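Local coordinates for putative fimbrium tip subunit Fim1C (Bacteroides ovatus, PDB 4EPS), which probably forms part of the tip of fimbriae, the filamentous cell-surface appendages that mediate cell adhesion and biofilm formation, at residues L119-S124 with T205-Y210; V194-D199 with N228-H233. All coordinates share one frame; numbering follows the deposited sequence. Where two conformers were deposited one is given.

Contact 1: residues L119-S124 with T205-Y210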
ATOM      1  N   LEU A 119     -10.658  45.180  20.103  1.00 35.02           N
ATOM      2  CA  LEU A 119     -10.500  43.774  19.798  1.00 35.25           C
ATOM      3  C   LEU A 119      -9.477  43.165  20.725  1.00 39.17           C
ATOM      4  O   LEU A 119      -8.413  43.749  20.940  1.00 39.33           O
ATOM      5  CB  LEU A 119     -10.042  43.723  18.339  1.00 35.76           C
ATOM      6  CG  LEU A 119     -10.294  42.513  17.524  1.00 40.33           C
ATOM      7  CD1 LEU A 119     -11.800  42.269  17.338  1.00 40.82           C
ATOM      8  CD2 LEU A 119      -9.640  42.694  16.201  1.00 40.00           C
ATOM      9  N   THR A 120      -9.805  42.018  21.322  1.00 34.47           N
ATOM     10  CA  THR A 120      -8.869  41.307  22.196  1.00 33.78           C
ATOM     11  C   THR A 120      -8.401  40.030  21.494  1.00 35.26           C
ATOM     12  O   THR A 120      -8.985  39.618  20.489  1.00 33.23           O
ATOM     13  CB  THR A 120      -9.495  40.984  23.561  1.00 40.89           C
ATOM     14  OG1 THR A 120     -10.333  39.840  23.414  1.00 37.06           O
ATOM     15  CG2 THR A 120     -10.241  42.187  24.185  1.00 41.00           C
ATOM     16  N   THR A 121      -7.384  39.385  22.055  1.00 30.09           N
ATOM     17  CA  THR A 121      -6.851  38.162  21.473  1.00 30.12           C
ATOM     18  C   THR A 121      -7.490  36.919  22.130  1.00 33.78           C
ATOM     19  O   THR A 121      -7.004  35.807  21.909  1.00 34.28           O
ATOM     20  CB  THR A 121      -5.327  38.169  21.576  1.00 37.72           C
ATOM     21  OG1 THR A 121      -4.953  38.371  22.937  1.00 38.89           O
ATOM     22  CG2 THR A 121      -4.666  39.233  20.670  1.00 33.83           C
ATOM     23  N   GLU A 122      -8.589  37.103  22.899  1.00 29.76           N
ATOM     24  CA  GLU A 122      -9.321  35.992  23.541  1.00 30.42           C
ATOM     25  C   GLU A 122     -10.553  35.676  22.678  1.00 31.87           C
ATOM     26  O   GLU A 122     -11.583  36.354  22.770  1.00 31.97           O
ATOM     27  CB  GLU A 122      -9.681  36.354  24.998  1.00 33.07           C
ATOM     28  CG  GLU A 122      -8.490  36.266  25.945  1.00 42.68           C
ATOM     29  CD  GLU A 122      -7.823  34.900  26.013  1.00 70.05           C
ATOM     30  OE1 GLU A 122      -8.536  33.885  26.206  1.00 68.12           O
ATOM     31  OE2 GLU A 122      -6.586  34.840  25.829  1.00 62.40           O
ATOM     32  N   GLN A 123     -10.393  34.725  21.740  1.00 25.81           N
ATOM     33  CA  GLN A 123     -11.450  34.420  20.770  1.00 25.57           C
ATOM     34  C   GLN A 123     -11.664  32.900  20.640  1.00 29.09           C
ATOM     35  O   GLN A 123     -12.202  32.446  19.634  1.00 27.55           O
ATOM     36  CB  GLN A 123     -11.052  35.021  19.381  1.00 25.09           C
ATOM     37  CG  GLN A 123     -10.939  36.568  19.350  1.00 26.12           C
ATOM     38  CD  GLN A 123     -10.363  37.077  18.044  1.00 28.23           C
ATOM     39  OE1 GLN A 123     -10.568  36.479  16.984  1.00 22.62           O
ATOM     40  NE2 GLN A 123      -9.690  38.235  18.083  1.00 24.82           N
ATOM     41  N   SER A 124     -11.272  32.130  21.672  1.00 28.65           N
ATOM     42  CA  SER A 124     -11.215  30.662  21.660  1.00 29.23           C
ATOM     43  C   SER A 124     -12.582  29.947  21.634  1.00 34.76           C
ATOM     44  O   SER A 124     -12.607  28.739  21.454  1.00 34.70           O
ATOM     45  CB  SER A 124     -10.379  30.139  22.826  1.00 32.97           C
ATOM     46  OG  SER A 124     -10.986  30.505  24.052  1.00 37.01           O
ATOM     47  N   THR A 205       2.010  36.958  26.644  1.00 48.78           N
ATOM     48  CA  THR A 205       1.752  37.356  25.242  1.00 45.29           C
ATOM     49  C   THR A 205       0.945  36.280  24.482  1.00 43.63           C
ATOM     50  O   THR A 205       0.661  36.456  23.292  1.00 40.44           O
ATOM     51  CB  THR A 205       3.069  37.654  24.516  1.00 47.37           C
ATOM     52  OG1 THR A 205       3.912  36.502  24.609  1.00 43.96           O
ATOM     53  CG2 THR A 205       3.783  38.889  25.072  1.00 46.41           C
ATOM     54  N   LYS A 206       0.571  35.186  25.181  1.00 38.05           N
ATOM     55  CA  LYS A 206      -0.179  34.058  24.639  1.00 37.46           C
ATOM     56  C   LYS A 206      -1.541  34.518  24.152  1.00 40.29           C
ATOM     57  O   LYS A 206      -2.256  35.252  24.851  1.00 40.18           O
ATOM     58  CB  LYS A 206      -0.321  32.936  25.675  1.00 40.60           C
ATOM     59  CG  LYS A 206      -0.499  31.556  25.045  1.00 54.45           C
ATOM     60  CD  LYS A 206      -0.706  30.470  26.105  1.00 62.97           C
ATOM     61  CE  LYS A 206      -0.817  29.081  25.513  1.00 76.01           C
ATOM     62  NZ  LYS A 206      -2.090  28.874  24.761  1.00 84.38           N
ATOM     63  N   ILE A 207      -1.891  34.103  22.930  1.00 34.24           N
ATOM     64  CA  ILE A 207      -3.166  34.505  22.356  0.50 33.06           C
ATOM     65  C   ILE A 207      -4.068  33.261  22.175  1.00 35.37           C
ATOM     66  O   ILE A 207      -3.569  32.124  22.145  1.00 33.85           O
ATOM     67  CB  ILE A 207      -2.953  35.371  21.085  0.50 36.12           C
ATOM     68  CG1 ILE A 207      -2.235  34.630  19.954  0.50 35.16           C
ATOM     69  CG2 ILE A 207      -2.186  36.662  21.461  0.50 38.21           C
ATOM     70  CD1 ILE A 207      -1.827  35.524  18.733  0.50 32.53           C
ATOM     71  N   SER A 208      -5.404  33.471  22.142  1.00 31.41           N
ATOM     72  CA  SER A 208      -6.343  32.345  22.053  1.00 30.95           C
ATOM     73  C   SER A 208      -7.248  32.456  20.821  1.00 30.24           C
ATOM     74  O   SER A 208      -8.358  32.986  20.909  1.00 28.80           O
ATOM     75  CB  SER A 208      -7.168  32.242  23.337  1.00 34.27           C
ATOM     76  OG  SER A 208      -6.315  32.250  24.469  1.00 39.80           O
ATOM     77  N   PRO A 209      -6.770  31.977  19.655  1.00 27.18           N
ATOM     78  CA  PRO A 209      -7.602  32.045  18.446  1.00 26.15           C
ATOM     79  C   PRO A 209      -8.744  31.056  18.491  1.00 28.18           C
ATOM     80  O   PRO A 209      -8.773  30.160  19.343  1.00 27.23           O
ATOM     81  CB  PRO A 209      -6.639  31.697  17.294  1.00 28.55           C
ATOM     82  CG  PRO A 209      -5.442  31.101  17.922  1.00 34.57           C
ATOM     83  CD  PRO A 209      -5.490  31.273  19.408  1.00 30.60           C
ATOM     84  N   TYR A 210      -9.663  31.201  17.559  1.00 24.44           N
ATOM     85  CA  TYR A 210     -10.775  30.275  17.435  1.00 25.27           C
ATOM     86  C   TYR A 210     -10.305  29.053  16.675  1.00 27.15           C
ATOM     87  O   TYR A 210      -9.732  29.197  15.595  1.00 24.40           O
ATOM     88  CB  TYR A 210     -11.971  30.941  16.732  1.00 27.07           C
ATOM     89  CG  TYR A 210     -13.120  29.977  16.532  1.00 29.63           C
ATOM     90  CD1 TYR A 210     -13.921  29.588  17.601  1.00 32.20           C
ATOM     91  CD2 TYR A 210     -13.351  29.385  15.297  1.00 30.46           C
ATOM     92  CE1 TYR A 210     -14.917  28.628  17.448  1.00 34.56           C
ATOM     93  CE2 TYR A 210     -14.358  28.432  15.127  1.00 32.61           C
ATOM     94  CZ  TYR A 210     -15.148  28.067  16.204  1.00 42.61           C
ATOM     95  OH  TYR A 210     -16.152  27.139  16.050  1.00 46.47           O
TER
HETATM   96  O   HOH W   1      -5.041  36.499  24.767  1.00 50.89           O
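Glu122 and Ser208 form a single beta bridge that lays the loop between helices 111-115 and 126-130 against strand 206-212 of the fimbrillin-like fold. Two backbone bonds make it: Ser208 N gives to Thr121 O (2.8 Å), and Gln123 N gives to Ser208 O (2.8 Å, 152° at the hydrogen). The Glu122 side chain starts away from the strand but folds back at chi2 (-59°), which turns CD inward. Ser208 OG then donates to Glu122 OE2 at 2.9 Å, on the syn side, 31° out of the carboxylate plane. A water accepts from Thr121 OG1 and donates to Lys206 O; its very short approach to Glu122 OE2 is doubtful in detail. Beside it Thr121 CB and OG1 lie against CG2 of Ile207, one of whose two deposited conformers is described. Gln123 can be followed outward: CB lies 3.7 Å from Ser208 O, CG stands anti to the carbonyl carbon, and the extended chain touches Leu220 and Tyr129 on its way to the amide. There NE2 donates almost straight to Thr120 O (2.9 Å), while OE1 accepts from Leu221 N. Thr120 OG1 accepts from Glu122 N, an ST turn. Past the bridge, Gln123 O sits at the edge of the Tyr210 ring, 3.3 Å from Tyr210 CB, and Ser124 CA points its hydrogen at Pro209 O, 3.4 Å away.

Contact 2: residues V194-D199 with N228-H233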
ATOM      1  N   VAL A 194       0.197  23.072  20.788  1.00 28.62           N
ATOM      2  CA  VAL A 194       0.012  24.282  19.969  1.00 27.32           C
ATOM      3  C   VAL A 194      -0.187  25.504  20.857  1.00 30.06           C
ATOM      4  O   VAL A 194      -1.092  25.529  21.689  1.00 29.68           O
ATOM      5  CB  VAL A 194      -1.161  24.137  18.945  1.00 29.11           C
ATOM      6  CG1 VAL A 194      -1.383  25.443  18.161  1.00 27.98           C
ATOM      7  CG2 VAL A 194      -0.896  22.984  17.985  1.00 28.38           C
ATOM      8  N   ALA A 195       0.603  26.544  20.607  1.00 27.62           N
ATOM      9  CA  ALA A 195       0.442  27.812  21.310  1.00 27.76           C
ATOM     10  C   ALA A 195       0.814  28.917  20.374  1.00 28.28           C
ATOM     11  O   ALA A 195       1.796  28.801  19.633  1.00 29.30           O
ATOM     12  CB  ALA A 195       1.315  27.867  22.569  1.00 29.26           C
ATOM     13  N   PHE A 196       0.036  29.994  20.414  1.00 24.91           N
ATOM     14  CA  PHE A 196       0.330  31.195  19.636  1.00 23.89           C
ATOM     15  C   PHE A 196       0.633  32.364  20.567  1.00 28.69           C
ATOM     16  O   PHE A 196      -0.009  32.502  21.614  1.00 28.44           O
ATOM     17  CB  PHE A 196      -0.836  31.547  18.699  1.00 25.15           C
ATOM     18  CG  PHE A 196      -1.119  30.514  17.641  1.00 25.24           C
ATOM     19  CD1 PHE A 196      -0.417  30.515  16.442  1.00 26.47           C
ATOM     20  CD2 PHE A 196      -2.104  29.547  17.839  1.00 26.61           C
ATOM     21  CE1 PHE A 196      -0.687  29.560  15.457  1.00 27.45           C
ATOM     22  CE2 PHE A 196      -2.384  28.598  16.845  1.00 27.55           C
ATOM     23  CZ  PHE A 196      -1.660  28.601  15.675  1.00 25.20           C
ATOM     24  N   TYR A 197       1.567  33.238  20.143  1.00 25.91           N
ATOM     25  CA  TYR A 197       2.020  34.401  20.894  1.00 26.23           C
ATOM     26  C   TYR A 197       2.056  35.644  20.042  1.00 30.31           C
ATOM     27  O   TYR A 197       2.463  35.581  18.884  1.00 29.04           O
ATOM     28  CB  TYR A 197       3.443  34.171  21.445  1.00 27.35           C
ATOM     29  CG  TYR A 197       3.538  32.939  22.314  1.00 31.31           C
ATOM     30  CD1 TYR A 197       3.282  33.007  23.681  1.00 34.14           C
ATOM     31  CD2 TYR A 197       3.874  31.703  21.770  1.00 31.73           C
ATOM     32  CE1 TYR A 197       3.328  31.865  24.484  1.00 35.66           C
ATOM     33  CE2 TYR A 197       3.943  30.557  22.566  1.00 33.95           C
ATOM     34  CZ  TYR A 197       3.676  30.647  23.923  1.00 42.06           C
ATOM     35  OH  TYR A 197       3.751  29.527  24.710  1.00 43.37           O
ATOM     36  N   LEU A 198       1.736  36.791  20.651  1.00 27.76           N
ATOM     37  CA  LEU A 198       1.852  38.058  19.957  1.00 29.23           C
ATOM     38  C   LEU A 198       3.256  38.662  20.144  1.00 33.73           C
ATOM     39  O   LEU A 198       3.681  38.874  21.286  1.00 33.83           O
ATOM     40  CB  LEU A 198       0.786  39.053  20.467  1.00 30.54           C
ATOM     41  CG  LEU A 198       0.458  40.246  19.564  1.00 34.98           C
ATOM     42  CD1 LEU A 198      -0.229  39.794  18.298  1.00 35.59           C
ATOM     43  CD2 LEU A 198      -0.448  41.210  20.285  1.00 37.63           C
ATOM     44  N   ASP A 199       3.947  38.936  19.004  1.00 32.08           N
ATOM     45  CA  ASP A 199       5.261  39.577  18.846  0.50 33.54           C
ATOM     46  C   ASP A 199       6.448  38.810  19.455  1.00 39.12           C
ATOM     47  O   ASP A 199       7.495  38.758  18.811  1.00 40.22           O
ATOM     48  CB  ASP A 199       5.245  41.016  19.369  0.50 36.09           C
ATOM     49  CG  ASP A 199       4.365  41.930  18.536  0.50 50.04           C
ATOM     50  OD1 ASP A 199       4.709  42.177  17.357  0.50 51.22           O
ATOM     51  OD2 ASP A 199       3.341  42.408  19.064  0.50 58.20           O
ATOM     52  N   ASN A 228       1.728  43.169  13.692  1.00 30.34           N
ATOM     53  CA  ASN A 228       2.412  42.273  14.605  1.00 29.50           C
ATOM     54  C   ASN A 228       2.835  40.955  13.982  1.00 30.38           C
ATOM     55  O   ASN A 228       2.163  40.420  13.113  1.00 29.75           O
ATOM     56  CB  ASN A 228       1.500  41.955  15.804  1.00 30.40           C
ATOM     57  CG  ASN A 228       0.943  43.197  16.442  1.00 38.89           C
ATOM     58  OD1 ASN A 228       0.063  43.835  15.888  1.00 31.31           O
ATOM     59  ND2 ASN A 228       1.505  43.616  17.562  1.00 35.31           N
ATOM     60  N   GLN A 229       3.938  40.413  14.480  1.00 25.53           N
ATOM     61  CA  GLN A 229       4.308  39.055  14.165  1.00 25.16           C
ATOM     62  C   GLN A 229       3.531  38.190  15.130  1.00 30.31           C
ATOM     63  O   GLN A 229       3.339  38.589  16.291  1.00 30.25           O
ATOM     64  CB  GLN A 229       5.823  38.832  14.351  1.00 26.82           C
ATOM     65  CG  GLN A 229       6.677  39.518  13.290  1.00 31.94           C
ATOM     66  CD  GLN A 229       8.135  39.153  13.436  1.00 39.60           C
ATOM     67  OE1 GLN A 229       8.620  38.844  14.526  1.00 33.73           O
ATOM     68  NE2 GLN A 229       8.868  39.190  12.338  1.00 36.98           N
ATOM     69  N   ILE A 230       3.039  37.056  14.657  1.00 23.82           N
ATOM     70  CA  ILE A 230       2.421  36.055  15.494  1.00 24.50           C
ATOM     71  C   ILE A 230       3.379  34.866  15.459  1.00 29.74           C
ATOM     72  O   ILE A 230       3.709  34.376  14.371  1.00 29.11           O
ATOM     73  CB  ILE A 230       0.974  35.685  15.071  1.00 27.53           C
ATOM     74  CG1 ILE A 230       0.026  36.905  15.258  1.00 28.50           C
ATOM     75  CG2 ILE A 230       0.478  34.448  15.862  1.00 28.05           C
ATOM     76  CD1 ILE A 230      -1.359  36.749  14.520  1.00 30.21           C
ATOM     77  N   ILE A 231       3.834  34.428  16.631  1.00 27.80           N
ATOM     78  CA  ILE A 231       4.742  33.287  16.725  1.00 28.65           C
ATOM     79  C   ILE A 231       3.915  32.077  17.070  1.00 31.35           C
ATOM     80  O   ILE A 231       3.170  32.095  18.050  1.00 30.54           O
ATOM     81  CB  ILE A 231       5.905  33.513  17.750  1.00 32.95           C
ATOM     82  CG1 ILE A 231       6.594  34.913  17.609  1.00 35.07           C
ATOM     83  CG2 ILE A 231       6.945  32.339  17.714  1.00 33.49           C
ATOM     84  CD1 ILE A 231       7.107  35.316  16.241  1.00 43.91           C
ATOM     85  N   GLY A 232       4.027  31.037  16.258  1.00 28.15           N
ATOM     86  CA  GLY A 232       3.310  29.802  16.529  1.00 28.33           C
ATOM     87  C   GLY A 232       4.289  28.720  16.942  1.00 35.39           C
ATOM     88  O   GLY A 232       5.340  28.562  16.310  1.00 35.41           O
ATOM     89  N   HIS A 233       3.974  28.039  18.035  1.00 32.21           N
ATOM     90  CA  HIS A 233       4.680  26.870  18.540  1.00 33.29           C
ATOM     91  C   HIS A 233       3.775  25.652  18.319  1.00 31.53           C
ATOM     92  O   HIS A 233       2.591  25.703  18.625  1.00 30.05           O
ATOM     93  CB  HIS A 233       5.054  27.045  20.031  1.00 36.63           C
ATOM     94  CG  HIS A 233       6.247  27.932  20.254  1.00 42.81           C
ATOM     95  ND1 HIS A 233       6.858  28.020  21.496  1.00 46.51           N
ATOM     96  CD2 HIS A 233       6.927  28.716  19.381  1.00 45.96           C
ATOM     97  CE1 HIS A 233       7.893  28.831  21.331  1.00 46.45           C
ATOM     98  NE2 HIS A 233       7.970  29.282  20.080  1.00 46.71           N
TER
HETATM   99  O   HOH W   2       5.123  27.256  23.420  1.00 51.53           O
HETATM  100  O   HOH W   3       8.089  40.940  16.472  1.00 46.85           O
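Phe196 lies across from Gly232 in an antiparallel strand pair, CD1 of the ring 3.8 Å from Gly232 CA, where the missing side chain leaves room for the ring. On the same face Ile230 CG2 approaches Phe196 CD1, and Leu198 CD1 reaches Ile230 CG1; with Phe196 and Ile230 buried, this is the closely packed apolar side. Ala195 with His233 and Tyr197 with Ile231 are the hydrogen-bonded pairs. The other face is wetter: Tyr197 turns its edge to the face of the His233 ring (centroids 5.5 Å apart, planes at 68°), and one water touches both Tyr197 OH and His233 ND1. At the exposed end, Asp199 N donates to Gln229 O, and in one of two deposited conformers Asp199 OD2 takes Asn228 ND2 through its syn lone pair at 2.7 Å. An alanine in place of Asn228 would probably leave Asp199 OD2 without this amide donor and its carboxylate freer to turn. In the sheet, strand 195-198 is flanked by 206-212 and 229-234; 237-242 pairs with the latter, and Leu220 of strand 217-222 touches Ile230.

How the contacts relate
From the N terminus, residues 119-124 come first and wait some 80 residues for their partner. The chain passes through strands 135-145, 148-174 and 187-190 before 194-199 opens contact 2; a short turn then brings 205-210 back, closing the long loop of contact 1. Only afterwards, beyond strand 217-222, does 228-233 close contact 2, so the two loops cross. The contacts join directly where strands 195-198 and 206-212 pair: Ile207 N probably bonds to Phe196 O, and Leu198 N to Thr205 O. Together they tie a loop flanked by helices 111-115 and 126-130, through strand 206-212, to strands 195-198 and 229-234.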